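Geranylgeranyl pyrophosphate synthetase (Pyrococcus horikoshii, PDB 1WY0) probably catalyses the chain-lengthening condensation of isopentenyl diphosphate with allylic diphosphates that yields geranylgeranyl diphosphate, a precursor of isoprenoid lipids. Local coordinates at residues S163-I167 against F250-A254; N315-R319 against L330-K335. All coordinates share one frame; numbering follows the deposited sequence.

Contact 1 (S163-I167 against F250-A254); sequences STVTI and FFENA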
loop_
_atom_site.group_PDB
_atom_site.type_symbol
_atom_site.label_atom_id
_atom_site.label_comp_id
_atom_site.label_asym_id
_atom_site.label_seq_id
_atom_site.Cartn_x
_atom_site.Cartn_y
_atom_site.Cartn_z
ATOM N N SER A 163 13.996 8.590 24.084
ATOM C CA SER A 163 13.426 8.030 25.302
ATOM C C SER A 163 12.111 8.641 25.784
ATOM O O SER A 163 11.225 7.902 26.212
ATOM C CB SER A 163 14.446 8.092 26.435
ATOM O OG SER A 163 15.580 7.299 26.141
ATOM N N THR A 164 11.974 9.965 25.718
ATOM C CA THR A 164 10.750 10.624 26.182
ATOM C C THR A 164 9.940 11.292 25.075
ATOM O O THR A 164 10.462 11.584 24.003
ATOM C CB THR A 164 11.053 11.707 27.273
ATOM O OG1 THR A 164 11.737 12.824 26.684
ATOM C CG2 THR A 164 11.922 11.125 28.383
ATOM N N VAL A 165 8.655 11.521 25.345
ATOM C CA VAL A 165 7.744 12.168 24.402
ATOM C C VAL A 165 6.850 13.087 25.209
ATOM O O VAL A 165 6.745 12.934 26.418
ATOM C CB VAL A 165 6.805 11.160 23.668
ATOM C CG1 VAL A 165 7.592 10.302 22.693
ATOM C CG2 VAL A 165 6.088 10.297 24.686
ATOM N N THR A 166 6.193 14.024 24.538
ATOM C CA THR A 166 5.298 14.956 25.209
ATOM C C THR A 166 3.856 14.544 24.970
ATOM O O THR A 166 3.565 13.779 24.053
ATOM C CB THR A 166 5.481 16.398 24.680
ATOM O OG1 THR A 166 4.867 16.522 23.388
ATOM C CG2 THR A 166 6.968 16.736 24.575
ATOM N N ILE A 167 2.950 15.046 25.801
ATOM C CA ILE A 167 1.545 14.724 25.651
ATOM C C ILE A 167 1.114 15.158 24.261
ATOM O O ILE A 167 0.330 14.479 23.604
ATOM C CB ILE A 167 0.682 15.466 26.702
ATOM C CG1 ILE A 167 0.905 14.858 28.094
ATOM C CG2 ILE A 167 -0.783 15.419 26.311
ATOM C CD1 ILE A 167 0.226 15.639 29.217
ATOM N N PHE A 250 3.532 11.154 32.468
ATOM C CA PHE A 250 4.544 10.927 33.502
ATOM C C PHE A 250 5.845 11.691 33.227
ATOM O O PHE A 250 6.432 12.324 34.098
ATOM C CB PHE A 250 4.833 9.428 33.580
ATOM C CG PHE A 250 6.079 9.201 34.385
ATOM C CD1 PHE A 250 7.286 8.982 33.736
ATOM C CD2 PHE A 250 6.012 9.174 35.768
ATOM C CE1 PHE A 250 8.434 8.733 34.476
ATOM C CE2 PHE A 250 7.167 8.925 36.506
ATOM C CZ PHE A 250 8.380 8.707 35.864
ATOM N N PHE A 251 6.327 11.581 31.971
ATOM C CA PHE A 251 7.547 12.297 31.602
ATOM C C PHE A 251 7.379 13.817 31.734
ATOM O O PHE A 251 8.318 14.558 31.998
ATOM C CB PHE A 251 7.909 11.942 30.156
ATOM C CG PHE A 251 8.578 10.598 30.112
ATOM C CD1 PHE A 251 9.348 10.172 31.187
ATOM C CD2 PHE A 251 8.440 9.798 28.990
ATOM C CE1 PHE A 251 9.978 8.936 31.138
ATOM C CE2 PHE A 251 9.074 8.560 28.950
ATOM C CZ PHE A 251 9.843 8.125 30.020
ATOM N N GLU A 252 6.135 14.282 31.504
ATOM C CA GLU A 252 5.890 15.717 31.621
ATOM C C GLU A 252 5.874 16.198 33.082
ATOM O O GLU A 252 6.151 17.350 33.389
ATOM C CB GLU A 252 4.564 16.062 30.940
ATOM C CG GLU A 252 4.599 17.465 30.322
ATOM C CD GLU A 252 3.630 17.550 29.165
ATOM O OE1 GLU A 252 3.893 16.943 28.137
ATOM O OE2 GLU A 252 2.640 18.277 29.286
ATOM N N ASN A 253 5.522 15.282 34.000
ATOM C CA ASN A 253 5.276 15.743 35.362
ATOM C C ASN A 253 6.305 15.256 36.393
ATOM O O ASN A 253 6.405 15.784 37.498
ATOM C CB ASN A 253 3.868 15.295 35.757
ATOM C CG ASN A 253 2.860 16.310 35.277
ATOM O OD1 ASN A 253 2.683 17.376 35.860
ATOM N ND2 ASN A 253 2.106 15.907 34.237
ATOM N N ALA A 254 7.062 14.201 36.035
ATOM C CA ALA A 254 7.909 13.570 37.051
ATOM C C ALA A 254 9.231 14.315 37.305
ATOM O O ALA A 254 9.760 15.006 36.442
ATOM C CB ALA A 254 8.188 12.130 36.633
#

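Contact 2 (N315-R319 against L330-K335); sequences NEALR and LELLAK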
loop_
_atom_site.group_PDB
_atom_site.type_symbol
_atom_site.label_atom_id
_atom_site.label_comp_id
_atom_site.label_asym_id
_atom_site.label_seq_id
_atom_site.Cartn_x
_atom_site.Cartn_y
_atom_site.Cartn_z
ATOM N N ASN A 315 -20.378 11.540 22.283
ATOM C CA ASN A 315 -21.814 11.298 22.333
ATOM C C ASN A 315 -22.568 12.624 22.429
ATOM O O ASN A 315 -23.593 12.808 21.778
ATOM C CB ASN A 315 -22.154 10.410 23.529
ATOM C CG ASN A 315 -21.647 8.991 23.364
ATOM O OD1 ASN A 315 -21.492 8.501 22.244
ATOM N ND2 ASN A 315 -21.370 8.325 24.480
ATOM N N GLU A 316 -22.053 13.547 23.238
ATOM C CA GLU A 316 -22.685 14.855 23.396
ATOM C C GLU A 316 -22.629 15.623 22.076
ATOM O O GLU A 316 -23.076 16.764 21.988
ATOM C CB GLU A 316 -21.980 15.668 24.489
ATOM C CG GLU A 316 -21.469 17.042 24.054
ATOM C CD GLU A 316 -20.430 17.622 25.004
ATOM O OE1 GLU A 316 -20.257 17.056 26.105
ATOM O OE2 GLU A 316 -19.798 18.649 24.656
ATOM N N ALA A 317 -22.066 14.993 21.053
ATOM C CA ALA A 317 -21.964 15.618 19.740
ATOM C C ALA A 317 -22.960 14.957 18.808
ATOM O O ALA A 317 -23.261 15.477 17.739
ATOM C CB ALA A 317 -20.551 15.468 19.193
ATOM N N LEU A 318 -23.467 13.801 19.223
ATOM C CA LEU A 318 -24.461 13.064 18.440
ATOM C C LEU A 318 -25.872 13.540 18.794
ATOM O O LEU A 318 -26.873 13.189 18.177
ATOM C CB LEU A 318 -24.315 11.567 18.746
ATOM C CG LEU A 318 -23.148 10.908 18.005
ATOM C CD1 LEU A 318 -23.198 9.377 18.091
ATOM C CD2 LEU A 318 -23.115 11.252 16.517
ATOM N N ARG A 319 -25.918 14.339 19.876
ATOM C CA ARG A 319 -27.164 14.959 20.305
ATOM C C ARG A 319 -27.888 15.620 19.130
ATOM O O ARG A 319 -29.104 15.711 19.068
ATOM C CB ARG A 319 -26.764 16.052 21.288
ATOM C CG ARG A 319 -27.514 15.983 22.611
ATOM C CD ARG A 319 -26.574 16.251 23.792
ATOM N NE ARG A 319 -26.996 15.483 24.963
ATOM C CZ ARG A 319 -26.634 14.190 25.016
ATOM N NH1 ARG A 319 -25.907 13.660 24.047
ATOM N NH2 ARG A 319 -27.024 13.442 26.050
ATOM N N LEU A 330 -24.500 3.807 18.526
ATOM C CA LEU A 330 -23.297 4.625 18.473
ATOM C C LEU A 330 -22.988 5.210 19.838
ATOM O O LEU A 330 -21.833 5.486 20.156
ATOM C CB LEU A 330 -23.449 5.758 17.453
ATOM C CG LEU A 330 -23.552 5.389 15.968
ATOM C CD1 LEU A 330 -23.574 6.663 15.135
ATOM C CD2 LEU A 330 -22.373 4.512 15.560
ATOM N N GLU A 331 -24.020 5.417 20.649
ATOM C CA GLU A 331 -23.805 5.958 21.982
ATOM C C GLU A 331 -23.382 4.834 22.909
ATOM O O GLU A 331 -22.507 5.009 23.756
ATOM C CB GLU A 331 -25.072 6.619 22.520
ATOM C CG GLU A 331 -25.243 8.066 22.089
ATOM C CD GLU A 331 -26.435 8.734 22.753
ATOM O OE1 GLU A 331 -27.342 8.010 23.221
ATOM O OE2 GLU A 331 -26.461 9.983 22.800
ATOM N N LEU A 332 -24.009 3.677 22.749
ATOM C CA LEU A 332 -23.668 2.535 23.578
ATOM C C LEU A 332 -22.229 2.087 23.310
ATOM O O LEU A 332 -21.457 1.874 24.244
ATOM C CB LEU A 332 -24.639 1.378 23.327
ATOM C CG LEU A 332 -26.027 1.509 23.968
ATOM C CD1 LEU A 332 -26.836 0.231 23.751
ATOM C CD2 LEU A 332 -25.863 1.770 25.458
ATOM N N LEU A 333 -21.876 1.955 22.035
ATOM C CA LEU A 333 -20.532 1.536 21.648
ATOM C C LEU A 333 -19.495 2.449 22.285
ATOM O O LEU A 333 -18.566 1.985 22.954
ATOM C CB LEU A 333 -20.392 1.575 20.126
ATOM C CG LEU A 333 -19.064 1.147 19.504
ATOM C CD1 LEU A 333 -18.773 -0.324 19.799
ATOM C CD2 LEU A 333 -19.145 1.378 18.006
ATOM N N ALA A 334 -19.665 3.754 22.094
ATOM C CA ALA A 334 -18.734 4.715 22.660
ATOM C C ALA A 334 -18.636 4.544 24.166
ATOM O O ALA A 334 -17.550 4.647 24.743
ATOM C CB ALA A 334 -19.177 6.129 22.330
ATOM N N LYS A 335 -19.771 4.285 24.805
ATOM C CA LYS A 335 -19.796 4.122 26.250
ATOM C C LYS A 335 -19.155 2.794 26.651
ATOM O O LYS A 335 -18.480 2.709 27.673
ATOM C CB LYS A 335 -21.237 4.213 26.765
ATOM C CG LYS A 335 -21.358 4.832 28.147
ATOM C CD LYS A 335 -22.791 4.757 28.674
ATOM C CE LYS A 335 -22.883 5.305 30.103
ATOM N NZ LYS A 335 -24.258 5.191 30.680
#

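Contact 1 (S163-I167 against F250-A254)
With OG1 between its backbone N and carbonyl carbon (chi1 70°), Thr164 has CG2 anti to the carbonyl carbon and aims this methyl at the ring of Phe251, whose CG in turn stands anti to the Phe251 carbonyl carbon and brings one face round to receive it. The result is a CH-pi contact: CG2 lies 3.6 Å from the ring centroid and only 6° off the normal, so the methyl sits over the middle of the ring. Thr164 CB touches the same ring nearer its base, 3.7 Å from Phe251 CD2. The carbonyl O of Ser163 reaches the ring obliquely, 3.5 Å from Phe251 CE2.

Polyprenyl synthases are built almost wholly of helices, and here the loop that leaves helix 132-159 runs past the end of helix 245-253 just before helix 167-193 begins. Thr166 is the N-cap of that new helix, its OG1 taking a hydrogen bond from Glu169 N. The backbone N of Ile167, in the first turn, is instead taken by a side chain from across the contact. Glu252, extended beyond CG, holds OE1 3.2 Å from Ile167 N in a nearly straight bond (N-H...O 179°), met on the syn side and tilted out of the carboxylate plane. Placed at the start of helix 167-193, the Glu252 carboxylate is probably favoured by the partial positive charge of that helix end.

The Ile167 and Glu252 side chains cross at about a right angle, which puts CG1 3.6 Å from Glu252 OE1, and CD1 is 3.6 Å from Glu252 OE2. Phe251 is buried and also meets Phe262, the two rings steeply inclined to each other, while Val165 and Ile167 both touch Ala248, one turn before Glu252 on helix 245-253.

Contact 2 (N315-R319 against L330-K335)
The two backbones come nearest at Asn315 and Glu331, whose CA atoms are 5.7 Å apart, where the chain leaving helix 299-315 passes alongside helix 325-336. Asn315 points its side chain at that helix. Its CG is anti to the carbonyl carbon (chi1 -69°), which lays the amide across the ridge formed by Glu331 and Ala334, residues three apart on the helix. OD1 is 3.3 Å from Ala334 CB and 3.4 Å from Glu331 CA, so the oxygen rests on carbon and makes no hydrogen bond across this contact. Its polar partner is Trp206 NE1, of helix 197-224, which donates to OD1 and helps fix the amide in place.

Glu331 crosses the amide obliquely, its carboxylate plane 65° from that of the amide, and its CG lies 3.9 Å from Asn315 CG. At the far end OE2 stands 3.9 Å from Arg319 NH1, a long salt bridge. Arg319 starts out away from the helix, but bends at chi2 and chi3 bring its guanidinium back toward the acid. The two groups are turned 35° against each other, and with both residues exposed or partly so, this ion pair probably adds only modestly to the hold.

Beside the polar pair Leu318 CD1 packs against Leu330 CB at 3.7 Å, the side chains meeting at about a right angle in a buried apolar patch. Asn315 O accepts from Leu318 N at 2.7 Å.

This is structural packing that ties the chain following helix 299-315 to helix 325-336, near the C-terminus. Helix 197-224 backs both segments, with Trp206 touching Leu318 and Ala334, while Leu330 rests on Thr56 and Ser57 at the end of helix 49-57, and Lys335 touches Tyr4 of helix 3-25.

Contacts 1 and 2 both set an interhelix loop against a helix of the all-helical fold, yet they share no element and lie apart, with centres about 31 Å from each other and nearest atoms about 19 Å. Each mixes buried and exposed residues, though contact 2 is closer to the centre of the chain (17 Å against 23 Å). Helix 299-315 is their common neighbour: it touches Ile167 and Phe250 of contact 1, while Asn315 of that helix joins contact 2. Contact 1 is built on an aromatic face and one straight hydrogen bond to a helix start; contact 2 has no hydrogen bond between its segments, relying on amide-to-helix packing, leucines and a long ion pair.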